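Local coordinates for protein beta-n-acetylhexosaminidase (Streptococcus pneumoniae, PDB 4AZI) that probably removes terminal beta-linked N-acetylglucosamine from the non-reducing ends of glycans, as an exo-acting family 20 glycoside hydrolase, at residues M58-N63 / D70-A75; I115-H120 / A161-Y166. The protein carries 2 engineered substitutions. All coordinates share one frame; numbering follows the deposited sequence.

Both contacts are buried, but they lie at different depths of the fold: contact 2 sits between a barrel strand and its outer helix, about 14 Å (centre to centre) from the middle of the chain, whereas contact 1 lies about 25 Å out. Helix 153-170 joins them. It presents Ile163 and Tyr166 to the strand in contact 2, while Leu162, Tyr166 and Lys165 pack on Met58 and Ile60 of contact 1; Met58 CE, for instance, comes within 3.4 Å of Tyr166 OH. Contact 1 mixes methionine, valine, a lysine stem and a backbone carbonyl; contact 2 combines branched aliphatic side chains with an aromatic face and a serine hydroxyl.

Contact 1: residues M58-N63 / D70-A75; sequences MTITAN and DDVKKA
Met58 and Val72 mark the closest backbone approach, with their CA atoms 6.2 Å apart, where the loop leading into strand 60-62 passes the early turns of helix 69-83. The carbonyl of Met58 reaches the isopropyl group of Val72, with Met58 O 3.4 Å from Val72 CB and both methyls at the same range. This is van der Waals contact. Val72 holds CG1 anti to its backbone N (chi1 168°), and that methyl also meets the Met58 side chain, CG1 to Met58 CB 3.8 Å, the two chains set roughly perpendicular. The strand and helix belong to the excursion between barrel strands 41-45 and 110-117, in which a short beta-hairpin, 60-62 with 65-67, runs straight into the helix; Ser69 OG, at the start of that helix, is hydrogen-bonded to Met58 N. Lys73 takes part through its aliphatic stem. Extended beyond CG, it lies across Met58 with CG 3.8 Å from Met58 CG, and its CE also touches that carbon, while NZ is hydrogen-bonded to Asp56 O. At the start of the strand, Ile60 adds a looser touch, CG1 to Val72 CG2 4.3 Å, and Tyr67 of the partner strand packs on both residues.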
ATOM      1  N   MET A  58      17.096  13.107   8.415  1.00 15.53           N
ATOM      2  CA  MET A  58      16.845  11.797   9.003  1.00 15.62           C
ATOM      3  C   MET A  58      17.324  11.726  10.450  1.00 15.28           C
ATOM      4  O   MET A  58      17.613  10.643  10.957  1.00 15.62           O
ATOM      5  CB  MET A  58      17.505  10.697   8.155  1.00 15.39           C
ATOM      6  CG  MET A  58      16.819  10.438   6.827  1.00 15.75           C
ATOM      7  SD  MET A  58      15.130   9.821   7.000  1.00 16.64           S
ATOM      8  CE  MET A  58      15.387   8.112   7.452  1.00 15.55           C
ATOM      9  N   THR A  59      17.409  12.883  11.105  1.00 14.86           N
ATOM     10  CA  THR A  59      17.814  12.958  12.507  1.00 14.76           C
ATOM     11  C   THR A  59      16.759  12.278  13.372  1.00 14.65           C
ATOM     12  O   THR A  59      15.568  12.546  13.232  1.00 14.50           O
ATOM     13  CB  THR A  59      17.993  14.426  12.971  1.00 14.51           C
ATOM     14  OG1 THR A  59      18.973  15.076  12.156  1.00 14.47           O
ATOM     15  CG2 THR A  59      18.424  14.495  14.429  1.00 14.35           C
ATOM     16  N   ILE A  60      17.211  11.404  14.269  1.00 15.06           N
ATOM     17  CA  ILE A  60      16.319  10.665  15.156  1.00 15.23           C
ATOM     18  C   ILE A  60      16.697  10.907  16.609  1.00 15.63           C
ATOM     19  O   ILE A  60      17.871  10.834  16.975  1.00 15.88           O
ATOM     20  CB  ILE A  60      16.349   9.137  14.853  1.00 14.81           C
ATOM     21  CG1 ILE A  60      15.821   8.821  13.444  1.00 14.75           C
ATOM     22  CG2 ILE A  60      15.592   8.343  15.912  1.00 15.11           C
ATOM     23  CD1 ILE A  60      14.407   9.281  13.161  1.00 14.64           C
ATOM     24  N   THR A  61      15.695  11.196  17.433  1.00 16.21           N
ATOM     25  CA  THR A  61      15.885  11.267  18.873  1.00 16.80           C
ATOM     26  C   THR A  61      15.091  10.160  19.558  1.00 16.68           C
ATOM     27  O   THR A  61      13.884  10.075  19.402  1.00 16.47           O
ATOM     28  CB  THR A  61      15.454  12.633  19.425  1.00 17.45           C
ATOM     29  OG1 THR A  61      16.112  13.650  18.681  1.00 17.78           O
ATOM     30  CG2 THR A  61      15.835  12.775  20.895  1.00 17.67           C
ATOM     31  N   ALA A  62      15.801   9.319  20.306  1.00 17.22           N
ATOM     32  CA  ALA A  62      15.222   8.202  21.045  1.00 17.90           C
ATOM     33  C   ALA A  62      16.255   7.688  22.037  1.00 18.49           C
ATOM     34  O   ALA A  62      17.461   7.841  21.827  1.00 19.03           O
ATOM     35  CB  ALA A  62      14.809   7.081  20.099  1.00 17.58           C
ATOM     36  N   ASN A  63      15.775   7.077  23.114  1.00 18.73           N
ATOM     37  CA  ASN A  63      16.639   6.420  24.091  1.00 19.42           C
ATOM     38  C   ASN A  63      17.585   7.388  24.794  1.00 19.25           C
ATOM     39  O   ASN A  63      18.690   7.005  25.176  1.00 19.03           O
ATOM     40  CB  ASN A  63      17.429   5.284  23.431  1.00 19.38           C
ATOM     41  CG  ASN A  63      16.531   4.203  22.868  1.00 19.10           C
ATOM     42  OD1 ASN A  63      15.615   3.739  23.541  1.00 19.27           O
ATOM     43  ND2 ASN A  63      16.794   3.790  21.636  1.00 18.65           N
ATOM     44  N   ASP A  70      23.142  12.201   8.875  1.00 17.83           N
ATOM     45  CA  ASP A  70      24.078  11.513   7.969  1.00 18.49           C
ATOM     46  C   ASP A  70      24.312  10.057   8.358  1.00 17.90           C
ATOM     47  O   ASP A  70      24.443   9.195   7.495  1.00 17.94           O
ATOM     48  CB  ASP A  70      25.440  12.218   7.917  1.00 19.20           C
ATOM     49  CG  ASP A  70      25.401  13.536   7.173  1.00 20.15           C
ATOM     50  OD1 ASP A  70      24.483  13.770   6.354  1.00 20.51           O
ATOM     51  OD2 ASP A  70      26.319  14.348   7.422  1.00 21.00           O
ATOM     52  N   ASP A  71      24.391   9.800   9.661  1.00 17.86           N
ATOM     53  CA  ASP A  71      24.643   8.457  10.171  1.00 17.73           C
ATOM     54  C   ASP A  71      23.446   7.541   9.966  1.00 17.37           C
ATOM     55  O   ASP A  71      23.606   6.347   9.689  1.00 17.04           O
ATOM     56  CB  ASP A  71      25.002   8.508  11.650  1.00 17.97           C
ATOM     57  CG  ASP A  71      26.314   9.220  11.901  1.00 18.50           C
ATOM     58  OD1 ASP A  71      27.096   9.399  10.941  1.00 18.62           O
ATOM     59  OD2 ASP A  71      26.558   9.595  13.059  1.00 18.17           O
ATOM     60  N   VAL A  72      22.251   8.111  10.099  1.00 16.85           N
ATOM     61  CA  VAL A  72      21.015   7.362   9.878  1.00 16.44           C
ATOM     62  C   VAL A  72      20.896   6.997   8.399  1.00 16.33           C
ATOM     63  O   VAL A  72      20.648   5.836   8.053  1.00 16.15           O
ATOM     64  CB  VAL A  72      19.788   8.145  10.381  1.00 16.27           C
ATOM     65  CG1 VAL A  72      18.495   7.511   9.892  1.00 15.80           C
ATOM     66  CG2 VAL A  72      19.804   8.229  11.905  1.00 15.92           C
ATOM     67  N   LYS A  73      21.104   7.986   7.532  1.00 16.20           N
ATOM     68  CA  LYS A  73      21.098   7.757   6.085  1.00 16.21           C
ATOM     69  C   LYS A  73      22.090   6.672   5.662  1.00 16.29           C
ATOM     70  O   LYS A  73      21.749   5.793   4.875  1.00 16.04           O
ATOM     71  CB  LYS A  73      21.384   9.047   5.326  1.00 16.18           C
ATOM     72  CG  LYS A  73      20.279  10.084   5.414  1.00 16.04           C
ATOM     73  CD  LYS A  73      20.676  11.367   4.701  1.00 15.87           C
ATOM     74  CE  LYS A  73      19.466  12.261   4.553  1.00 15.49           C
ATOM     75  NZ  LYS A  73      19.760  13.557   3.890  1.00 15.69           N
ATOM     76  N   LYS A  74      23.314   6.746   6.192  1.00 16.34           N
ATOM     77  CA  LYS A  74      24.355   5.760   5.897  1.00 16.29           C
ATOM     78  C   LYS A  74      23.965   4.361   6.383  1.00 15.44           C
ATOM     79  O   LYS A  74      24.120   3.379   5.657  1.00 15.13           O
ATOM     80  CB  LYS A  74      25.695   6.203   6.494  1.00 16.93           C
ATOM     81  CG  LYS A  74      26.872   5.328   6.099  1.00 18.39           C
ATOM     82  CD  LYS A  74      28.202   6.049   6.284  1.00 19.13           C
ATOM     83  CE  LYS A  74      29.371   5.078   6.188  1.00 19.64           C
ATOM     84  NZ  LYS A  74      29.388   4.107   7.317  1.00 20.16           N
ATOM     85  N   ALA A  75      23.443   4.287   7.604  1.00 14.90           N
ATOM     86  CA  ALA A  75      23.010   3.028   8.193  1.00 14.45           C
ATOM     87  C   ALA A  75      21.892   2.356   7.381  1.00 14.35           C
ATOM     88  O   ALA A  75      21.967   1.159   7.091  1.00 14.53           O
ATOM     89  CB  ALA A  75      22.568   3.251   9.632  1.00 14.60           C
TER

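Contact 2: residues I115-H120 / A161-Y166; sequences INSPGH and ALIGKY
Ile115 and Ile163 supply the purely aliphatic part of this contact, lying side by side but running opposite ways, with Ile115 CG2 4.0 Å from Ile163 CG1. The other branch of Ile115 packs against an aromatic ring: its CD1 lies over one face of Tyr166, and CG1 is 4.4 Å from Tyr166 CG at the ring's root. The tyrosine's polar end is tied elsewhere, OH being hydrogen-bonded to Phe53 O, which helps fix the ring's position. A methyl against a hydroxyl makes up the third kind of meeting. The Ile163 chain is nearly extended at its end (chi2 154°), carrying CD1 to within 3.3 Å of Ser117 OG. That hydroxyl stands between the backbone N and carbonyl carbon of Ser117 (chi1 68°) and is hydrogen-bonded to Tyr209 OH, so this buried group has a polar partner even with the Ile163 methyl against it. Beyond the serine a cis peptide leads into Pro118, and the chain continues to His120, which lines the inhibitor pocket and is hydrogen-bonded to Glu183 and Asp49. In the TIM barrel, helix 153-170 belongs to the beta-alpha-beta crossover between neighbouring parallel strands 110-117 and 176-180; its segment 161-166 runs nearly antiparallel to strand residues 115-117 (162°), with axes 10.3 Å apart, flanked by helix 122-130 at Met124 and helix 203-219 at Tyr209.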
ATOM      1  N   ILE A 115       5.149   1.702   5.334  1.00  8.85           N
ATOM      2  CA  ILE A 115       6.455   1.469   5.971  1.00  9.09           C
ATOM      3  C   ILE A 115       6.263   0.340   6.972  1.00  8.90           C
ATOM      4  O   ILE A 115       5.655   0.542   8.028  1.00  9.31           O
ATOM      5  CB  ILE A 115       6.988   2.707   6.743  1.00  9.26           C
ATOM      6  CG1 ILE A 115       7.049   3.967   5.861  1.00  9.49           C
ATOM      7  CG2 ILE A 115       8.330   2.392   7.413  1.00  9.22           C
ATOM      8  CD1 ILE A 115       8.105   3.955   4.769  1.00  9.98           C
ATOM      9  N   ASN A 116       6.779  -0.841   6.648  1.00  8.92           N
ATOM     10  CA  ASN A 116       6.470  -2.046   7.413  1.00  8.89           C
ATOM     11  C   ASN A 116       7.292  -2.216   8.679  1.00  8.86           C
ATOM     12  O   ASN A 116       8.480  -1.938   8.687  1.00  8.87           O
ATOM     13  CB  ASN A 116       6.635  -3.293   6.529  1.00  8.84           C
ATOM     14  CG  ASN A 116       5.575  -4.342   6.795  1.00  8.72           C
ATOM     15  OD1 ASN A 116       4.972  -4.383   7.875  1.00  8.46           O
ATOM     16  ND2 ASN A 116       5.325  -5.184   5.802  1.00  8.60           N
ATOM     17  N   SER A 117       6.630  -2.680   9.742  1.00  8.86           N
ATOM     18  CA  SER A 117       7.255  -3.118  10.995  1.00  8.83           C
ATOM     19  C   SER A 117       6.126  -3.835  11.762  1.00  8.75           C
ATOM     20  O   SER A 117       4.964  -3.702  11.380  1.00  8.56           O
ATOM     21  CB  SER A 117       7.815  -1.935  11.794  1.00  8.80           C
ATOM     22  OG  SER A 117       6.772  -1.108  12.293  1.00  9.15           O
ATOM     23  N   PRO A 118       6.455  -4.643  12.794  1.00  8.72           N
ATOM     24  CA  PRO A 118       7.778  -5.092  13.252  1.00  8.70           C
ATOM     25  C   PRO A 118       8.354  -6.247  12.419  1.00  8.76           C
ATOM     26  O   PRO A 118       9.464  -6.708  12.703  1.00  8.92           O
ATOM     27  CB  PRO A 118       7.524  -5.527  14.699  1.00  8.69           C
ATOM     28  CG  PRO A 118       6.093  -5.931  14.728  1.00  8.82           C
ATOM     29  CD  PRO A 118       5.374  -5.127  13.676  1.00  8.73           C
ATOM     30  N   GLY A 119       7.610  -6.710  11.412  1.00  8.58           N
ATOM     31  CA  GLY A 119       8.138  -7.671  10.445  1.00  8.70           C
ATOM     32  C   GLY A 119       8.576  -6.935   9.201  1.00  8.73           C
ATOM     33  O   GLY A 119       8.452  -5.716   9.129  1.00  8.87           O
ATOM     34  N   HIS A 120       9.102  -7.667   8.222  1.00  8.95           N
ATOM     35  CA  HIS A 120       9.493  -7.089   6.932  1.00  9.36           C
ATOM     36  C   HIS A 120      10.333  -5.833   7.062  1.00  9.60           C
ATOM     37  O   HIS A 120      10.125  -4.845   6.347  1.00  9.62           O
ATOM     38  CB  HIS A 120       8.254  -6.839   6.080  1.00  9.22           C
ATOM     39  CG  HIS A 120       7.563  -8.100   5.638  1.00  9.50           C
ATOM     40  ND1 HIS A 120       8.073  -8.911   4.683  1.00  9.82           N
ATOM     41  CD2 HIS A 120       6.363  -8.676   6.043  1.00  9.37           C
ATOM     42  CE1 HIS A 120       7.239  -9.951   4.496  1.00  9.78           C
ATOM     43  NE2 HIS A 120       6.193  -9.803   5.328  1.00  9.16           N
ATOM     44  N   ALA A 161      10.314   6.167  16.644  1.00 11.51           N
ATOM     45  CA  ALA A 161      10.752   7.520  16.335  1.00 11.45           C
ATOM     46  C   ALA A 161      10.940   7.681  14.829  1.00 11.22           C
ATOM     47  O   ALA A 161      10.491   8.677  14.261  1.00 11.06           O
ATOM     48  CB  ALA A 161      12.042   7.862  17.082  1.00 11.68           C
ATOM     49  N   LEU A 162      11.581   6.691  14.197  1.00 10.89           N
ATOM     50  CA  LEU A 162      11.793   6.673  12.737  1.00 10.79           C
ATOM     51  C   LEU A 162      10.476   6.714  11.965  1.00 10.78           C
ATOM     52  O   LEU A 162      10.306   7.521  11.054  1.00 10.76           O
ATOM     53  CB  LEU A 162      12.602   5.442  12.315  1.00 10.67           C
ATOM     54  CG  LEU A 162      12.943   5.350  10.818  1.00 10.67           C
ATOM     55  CD1 LEU A 162      13.782   6.549  10.399  1.00 10.60           C
ATOM     56  CD2 LEU A 162      13.674   4.047  10.522  1.00 10.83           C
ATOM     57  N   ILE A 163       9.539   5.849  12.339  1.00 10.86           N
ATOM     58  CA  ILE A 163       8.227   5.840  11.682  1.00 10.93           C
ATOM     59  C   ILE A 163       7.460   7.140  11.927  1.00 10.96           C
ATOM     60  O   ILE A 163       6.723   7.595  11.054  1.00 10.88           O
ATOM     61  CB  ILE A 163       7.411   4.582  12.037  1.00 10.92           C
ATOM     62  CG1 ILE A 163       7.984   3.397  11.253  1.00 10.62           C
ATOM     63  CG2 ILE A 163       5.942   4.763  11.676  1.00 10.47           C
ATOM     64  CD1 ILE A 163       7.740   2.064  11.899  1.00 11.41           C
ATOM     65  N   GLY A 164       7.655   7.730  13.105  1.00 11.44           N
ATOM     66  CA  GLY A 164       7.153   9.076  13.413  1.00 11.91           C
ATOM     67  C   GLY A 164       7.613  10.141  12.426  1.00 12.24           C
ATOM     68  O   GLY A 164       6.807  10.959  11.963  1.00 12.02           O
ATOM     69  N   LYS A 165       8.906  10.148  12.102  1.00 12.75           N
ATOM     70  CA  LYS A 165       9.449  11.087  11.112  1.00 13.46           C
ATOM     71  C   LYS A 165       8.818  10.898   9.740  1.00 12.92           C
ATOM     72  O   LYS A 165       8.359  11.871   9.149  1.00 12.84           O
ATOM     73  CB  LYS A 165      10.978  11.019  11.019  1.00 14.59           C
ATOM     74  CG  LYS A 165      11.699  11.621  12.214  1.00 16.24           C
ATOM     75  CD  LYS A 165      11.424  13.108  12.392  1.00 17.58           C
ATOM     76  CE  LYS A 165      12.005  13.573  13.719  1.00 18.96           C
ATOM     77  NZ  LYS A 165      11.766  15.015  14.015  1.00 20.71           N
ATOM     78  N   TYR A 166       8.774   9.658   9.243  1.00 12.13           N
ATOM     79  CA  TYR A 166       8.081   9.380   7.978  1.00 11.47           C
ATOM     80  C   TYR A 166       6.629   9.862   8.020  1.00 11.18           C
ATOM     81  O   TYR A 166       6.159  10.493   7.078  1.00 11.03           O
ATOM     82  CB  TYR A 166       8.135   7.890   7.596  1.00 11.00           C
ATOM     83  CG  TYR A 166       9.491   7.391   7.138  1.00 10.54           C
ATOM     84  CD1 TYR A 166      10.090   7.888   5.975  1.00 10.61           C
ATOM     85  CD2 TYR A 166      10.166   6.402   7.854  1.00 10.46           C
ATOM     86  CE1 TYR A 166      11.328   7.428   5.550  1.00 10.17           C
ATOM     87  CE2 TYR A 166      11.407   5.932   7.435  1.00 10.52           C
ATOM     88  CZ  TYR A 166      11.981   6.452   6.281  1.00 10.38           C
ATOM     89  OH  TYR A 166      13.203   5.991   5.854  1.00 10.56           O
TER